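Local atomic coordinates of citrate lyase (Yersinia pestis, PDB entry 3QLL), a protein that is a putative citrate lyase beta subunit of the HpcH/HpaI aldolase family, probably a magnesium-dependent lyase acting on carbon–carbon bonds. Residues N109-R114 against E118-L123; P136-E139 against H143-I146. All blocks are in the same frame, centred on the assembly; numbering follows the deposited sequence.

Contact 1: residues N109-R114 against E118-L123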
loop_
_atom_site.group_PDB
_atom_site.type_symbol
_atom_site.label_atom_id
_atom_site.label_comp_id
_atom_site.label_asym_id
_atom_site.label_seq_id
_atom_site.Cartn_x
_atom_site.Cartn_y
_atom_site.Cartn_z
ATOM N N ASN A 109 16.840 15.241 19.746
ATOM C CA ASN A 109 17.528 14.772 18.567
ATOM C C ASN A 109 17.551 13.234 18.480
ATOM O O ASN A 109 17.228 12.517 19.446
ATOM C CB ASN A 109 18.939 15.333 18.538
ATOM C CG ASN A 109 18.945 16.860 18.387
ATOM O OD1 ASN A 109 18.985 17.365 17.261
ATOM N ND2 ASN A 109 18.925 17.594 19.516
ATOM N N GLY A 110 17.852 12.720 17.293
ATOM C CA GLY A 110 17.829 11.277 17.110
ATOM C C GLY A 110 18.746 10.508 18.063
ATOM O O GLY A 110 19.810 10.995 18.475
ATOM N N LEU A 111 18.283 9.320 18.454
ATOM C CA LEU A 111 19.052 8.412 19.303
ATOM C C LEU A 111 20.398 8.043 18.691
ATOM O O LEU A 111 21.381 7.761 19.393
ATOM C CB LEU A 111 18.261 7.160 19.557
ATOM C CG LEU A 111 17.718 7.002 20.961
ATOM C CD1 LEU A 111 16.819 5.763 20.953
ATOM C CD2 LEU A 111 18.876 6.823 21.951
ATOM N N ASP A 112 20.441 8.080 17.368
ATOM C CA ASP A 112 21.659 7.769 16.669
ATOM C C ASP A 112 22.516 9.039 16.446
ATOM O O ASP A 112 23.430 9.002 15.632
ATOM C CB ASP A 112 21.341 7.103 15.341
ATOM C CG ASP A 112 20.428 7.946 14.465
ATOM O OD1 ASP A 112 19.764 8.875 14.990
ATOM O OD2 ASP A 112 20.335 7.643 13.251
ATOM N N THR A 113 22.200 10.151 17.131
ATOM C CA THR A 113 23.081 11.350 17.114
ATOM C C THR A 113 23.711 11.644 18.505
ATOM O O THR A 113 23.069 11.453 19.566
ATOM C CB THR A 113 22.319 12.638 16.594
ATOM O OG1 THR A 113 21.306 13.055 17.531
ATOM C CG2 THR A 113 21.609 12.339 15.273
ATOM N N ARG A 114 24.945 12.170 18.484
ATOM C CA ARG A 114 25.589 12.646 19.700
ATOM C C ARG A 114 24.699 13.673 20.412
ATOM O O ARG A 114 24.617 13.678 21.642
ATOM C CB ARG A 114 26.948 13.240 19.388
ATOM C CG ARG A 114 27.615 13.888 20.602
ATOM C CD ARG A 114 29.113 14.087 20.425
ATOM N NE ARG A 114 29.724 14.554 21.663
ATOM C CZ ARG A 114 30.937 15.093 21.732
ATOM N NH1 ARG A 114 31.655 15.245 20.626
ATOM N NH2 ARG A 114 31.427 15.500 22.897
ATOM N N GLU A 118 23.252 13.309 24.449
ATOM C CA GLU A 118 23.382 14.461 25.360
ATOM C C GLU A 118 22.030 14.975 25.862
ATOM O O GLU A 118 21.873 15.225 27.064
ATOM C CB GLU A 118 24.135 15.579 24.676
ATOM C CG GLU A 118 25.566 15.209 24.341
ATOM C CD GLU A 118 26.225 16.251 23.447
ATOM O OE1 GLU A 118 25.488 17.027 22.784
ATOM O OE2 GLU A 118 27.474 16.298 23.394
ATOM N N ASP A 119 21.076 15.123 24.940
ATOM C CA ASP A 119 19.733 15.560 25.287
ATOM C C ASP A 119 19.138 14.616 26.347
ATOM O O ASP A 119 18.509 15.048 27.311
ATOM C CB ASP A 119 18.827 15.616 24.058
ATOM C CG ASP A 119 19.264 16.685 23.059
ATOM O OD1 ASP A 119 19.875 17.696 23.480
ATOM O OD2 ASP A 119 18.939 16.560 21.854
ATOM N N ILE A 120 19.305 13.317 26.129
ATOM C CA ILE A 120 18.787 12.320 27.051
ATOM C C ILE A 120 19.530 12.386 28.382
ATOM O O ILE A 120 18.925 12.291 29.451
ATOM C CB ILE A 120 18.843 10.886 26.426
ATOM C CG1 ILE A 120 17.844 10.832 25.263
ATOM C CG2 ILE A 120 18.540 9.810 27.471
ATOM C CD1 ILE A 120 17.927 9.604 24.404
ATOM N N HIS A 121 20.842 12.550 28.316
ATOM C CA HIS A 121 21.651 12.705 29.525
ATOM C C HIS A 121 21.176 13.886 30.353
ATOM O O HIS A 121 20.942 13.784 31.555
ATOM C CB HIS A 121 23.112 12.889 29.156
ATOM C CG HIS A 121 24.027 12.815 30.336
ATOM N ND1 HIS A 121 23.620 12.328 31.561
ATOM C CD2 HIS A 121 25.333 13.135 30.477
ATOM C CE1 HIS A 121 24.637 12.354 32.404
ATOM N NE2 HIS A 121 25.688 12.838 31.770
ATOM N N ALA A 122 21.067 15.027 29.694
ATOM C CA ALA A 122 20.583 16.224 30.367
ATOM C C ALA A 122 19.195 15.997 30.987
ATOM O O ALA A 122 18.985 16.328 32.157
ATOM C CB ALA A 122 20.566 17.401 29.403
ATOM N N LEU A 123 18.290 15.361 30.239
ATOM C CA LEU A 123 16.952 15.056 30.742
ATOM C C LEU A 123 16.979 14.200 32.012
ATOM O O LEU A 123 16.325 14.526 33.006
ATOM C CB LEU A 123 16.100 14.352 29.660
ATOM C CG LEU A 123 15.498 15.264 28.585
ATOM C CD1 LEU A 123 14.668 14.489 27.577
ATOM C CD2 LEU A 123 14.695 16.415 29.209
#
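N109 and D119 meet through one carboxylate oxygen, D119 OD2, which accepts two hydrogen bonds from the asparagine. N109 ND2 lies 2.6 Å from D119 OD2, on the syn lone pair, nearly straight and within the amide plane. The backbone N of N109 reaches D119 OD2 from the anti side, at 3.3 Å. Asparagine suits the place because its ends serve different partners: ND2 also donates to L74 O, while OD1 accepts from K83 NZ. D119 OD1 forms a salt bridge with R87, which probably keeps the buried carboxylate charged.

At the helix start, E118 N donates to R114 O (3.1 Å). R114, CG anti to its N (chi1 174°), extends and crosses E118 obliquely, guanidinium and carboxylate planes 61° apart. R114 NE and E118 OE2 form a salt bridge at 3.3 Å, its hydrogen bond weak and bent (124°); R87 holds E118 OE1 more firmly. L111 CD2 touches I120 CD1 at 3.8 Å.

A type I turn leads to the N-cap, where T113 OG1 ties turn to helix, donating to G110 O (2.7 Å) and accepting from G116 N. The loop after strand 104-107 thus lies against the first turns of its own helix, which packs between helices 83-91 (A122, L123) and 141-150 (I120).

Contact 2: residues P136-E139 against H143-I146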
loop_
_atom_site.group_PDB
_atom_site.type_symbol
_atom_site.label_atom_id
_atom_site.label_comp_id
_atom_site.label_asym_id
_atom_site.label_seq_id
_atom_site.Cartn_x
_atom_site.Cartn_y
_atom_site.Cartn_z
ATOM N N PRO A 136 12.496 11.616 16.840
ATOM C CA PRO A 136 12.655 11.654 15.381
ATOM C C PRO A 136 13.207 10.359 14.849
ATOM O O PRO A 136 13.882 9.609 15.580
ATOM C CB PRO A 136 13.702 12.769 15.158
ATOM C CG PRO A 136 14.449 12.809 16.370
ATOM C CD PRO A 136 13.507 12.450 17.502
ATOM N N LYS A 137 12.920 10.110 13.581
ATOM C CA LYS A 137 13.459 8.958 12.891
ATOM C C LYS A 137 13.260 7.649 13.670
ATOM O O LYS A 137 14.190 6.857 13.810
ATOM C CB LYS A 137 14.941 9.183 12.570
ATOM C CG LYS A 137 15.322 8.732 11.180
ATOM C CD LYS A 137 16.833 8.765 10.943
ATOM C CE LYS A 137 17.180 8.345 9.509
ATOM N NZ LYS A 137 16.488 9.151 8.442
ATOM N N THR A 138 12.054 7.424 14.175
ATOM C CA THR A 138 11.728 6.170 14.838
ATOM C C THR A 138 11.675 5.061 13.783
ATOM O O THR A 138 10.977 5.203 12.762
ATOM C CB THR A 138 10.393 6.270 15.552
ATOM O OG1 THR A 138 10.512 7.262 16.564
ATOM C CG2 THR A 138 10.026 4.934 16.209
ATOM N N GLU A 139 12.536 4.048 13.962
ATOM C CA GLU A 139 12.742 3.057 12.897
ATOM C C GLU A 139 12.531 1.624 13.353
ATOM O O GLU A 139 12.638 0.679 12.568
ATOM C CB GLU A 139 14.112 3.228 12.270
ATOM C CG GLU A 139 14.130 4.440 11.310
ATOM C CD GLU A 139 15.427 4.557 10.528
ATOM O OE1 GLU A 139 16.494 4.158 11.037
ATOM O OE2 GLU A 139 15.381 4.994 9.383
ATOM N N HIS A 143 13.470 1.298 19.303
ATOM C CA HIS A 143 13.683 2.761 19.501
ATOM C C HIS A 143 12.842 3.284 20.633
ATOM O O HIS A 143 13.328 3.976 21.530
ATOM C CB HIS A 143 13.291 3.542 18.271
ATOM C CG HIS A 143 14.363 3.658 17.243
ATOM N ND1 HIS A 143 14.762 2.593 16.470
ATOM C CD2 HIS A 143 15.113 4.708 16.852
ATOM C CE1 HIS A 143 15.708 2.984 15.639
ATOM N NE2 HIS A 143 15.941 4.260 15.853
ATOM N N LEU A 144 11.576 2.895 20.590
ATOM C CA LEU A 144 10.609 3.341 21.574
ATOM C C LEU A 144 10.825 2.617 22.914
ATOM O O LEU A 144 10.644 3.196 23.974
ATOM C CB LEU A 144 9.182 3.139 21.061
ATOM C CG LEU A 144 8.853 3.966 19.829
ATOM C CD1 LEU A 144 7.391 3.746 19.478
ATOM C CD2 LEU A 144 9.139 5.452 20.147
ATOM N N GLN A 145 11.203 1.350 22.865
ATOM C CA GLN A 145 11.353 0.612 24.131
ATOM C C GLN A 145 12.535 1.077 24.963
ATOM O O GLN A 145 12.443 1.164 26.181
ATOM C CB GLN A 145 11.450 -0.898 23.873
ATOM C CG GLN A 145 10.145 -1.373 23.310
ATOM C CD GLN A 145 10.215 -2.690 22.527
ATOM O OE1 GLN A 145 11.288 -3.193 22.179
ATOM N NE2 GLN A 145 9.042 -3.229 22.208
ATOM N N ILE A 146 13.600 1.454 24.264
ATOM C CA ILE A 146 14.773 2.057 24.868
ATOM C C ILE A 146 14.433 3.341 25.615
ATOM O O ILE A 146 14.832 3.505 26.760
ATOM C CB ILE A 146 15.844 2.346 23.817
ATOM C CG1 ILE A 146 16.391 1.044 23.249
ATOM C CG2 ILE A 146 16.963 3.150 24.428
ATOM C CD1 ILE A 146 17.388 1.236 22.118
#
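The contact belongs to a beta-alpha unit of the TIM-type (beta/alpha)8 barrel: the loop that leaves strand 132-135 turns back over the first turn of helix 141-150. H143 is the residue that fills the angle between them. Its imidazole turns one face to the loop backbone, and E139 N stands 3.6 Å above the ring plane, over its centre. The N-H of E139 points at the middle of the ring, consistent with an N-H...pi contact; no conventional hydrogen bond crosses between the two segments. The ring meets a side chain as well, where E139 CB touches H143 CE1 at 3.7 Å. K137 O approaches H143 NE2 obliquely, also at 3.7 Å.

The torsions of H143 explain the fit: CG stands anti to the carbonyl carbon (chi1 -86°), and the ring is turned by chi2 of 72°, so that a flat face is offered to the loop. S140 OG, bonded to H143 ND1, helps fix that rotation. A histidine suits the place because it offers a pi face to a backbone N-H and still has a ring nitrogen for the serine.

Beside the ring's own CB, the branched T138 divides its duties. Its methyl, T138 CG2, lies 4.1 Å from H143 CB and packs on L144 CG at 3.9 Å, the T138 and L144 side chains crossing at about a right angle, while T138 OG1 bonds to L135 O at the strand end. E139 carries its carboxylate onward to S166 OG.

K137 N donates to OE2 of E165, which is predicted to bind magnesium and substrate; this places the loop beside the probable active site. I176 packs on both T138 and L144, and T138 shares backbone bonds with I163. The contact thus sits at the C-terminal end of strand 132-135, where helix 141-150 begins, with strand 159-164 and helix 173-177 beside it.

Contacts 1 and 2 come in series along the chain and repeat one plan in successive beta-alpha units of the barrel: in each, a loop leaving a parallel strand meets the helix that follows it. Strands 104-107 and 132-135 are neighbours in the barrel, and the contact centres lie about 12 Å apart. The two loops touch directly, with G110 N 3.5 Å from P136 CG, and L111 CD1 comes within 4.0 Å of H143 O. Packed side by side, they form adjoining parts of the C-terminal rim, the end where TIM barrels carry their active sites, near R107 and E165, the residues predicted to bind substrate and, for E165, magnesium.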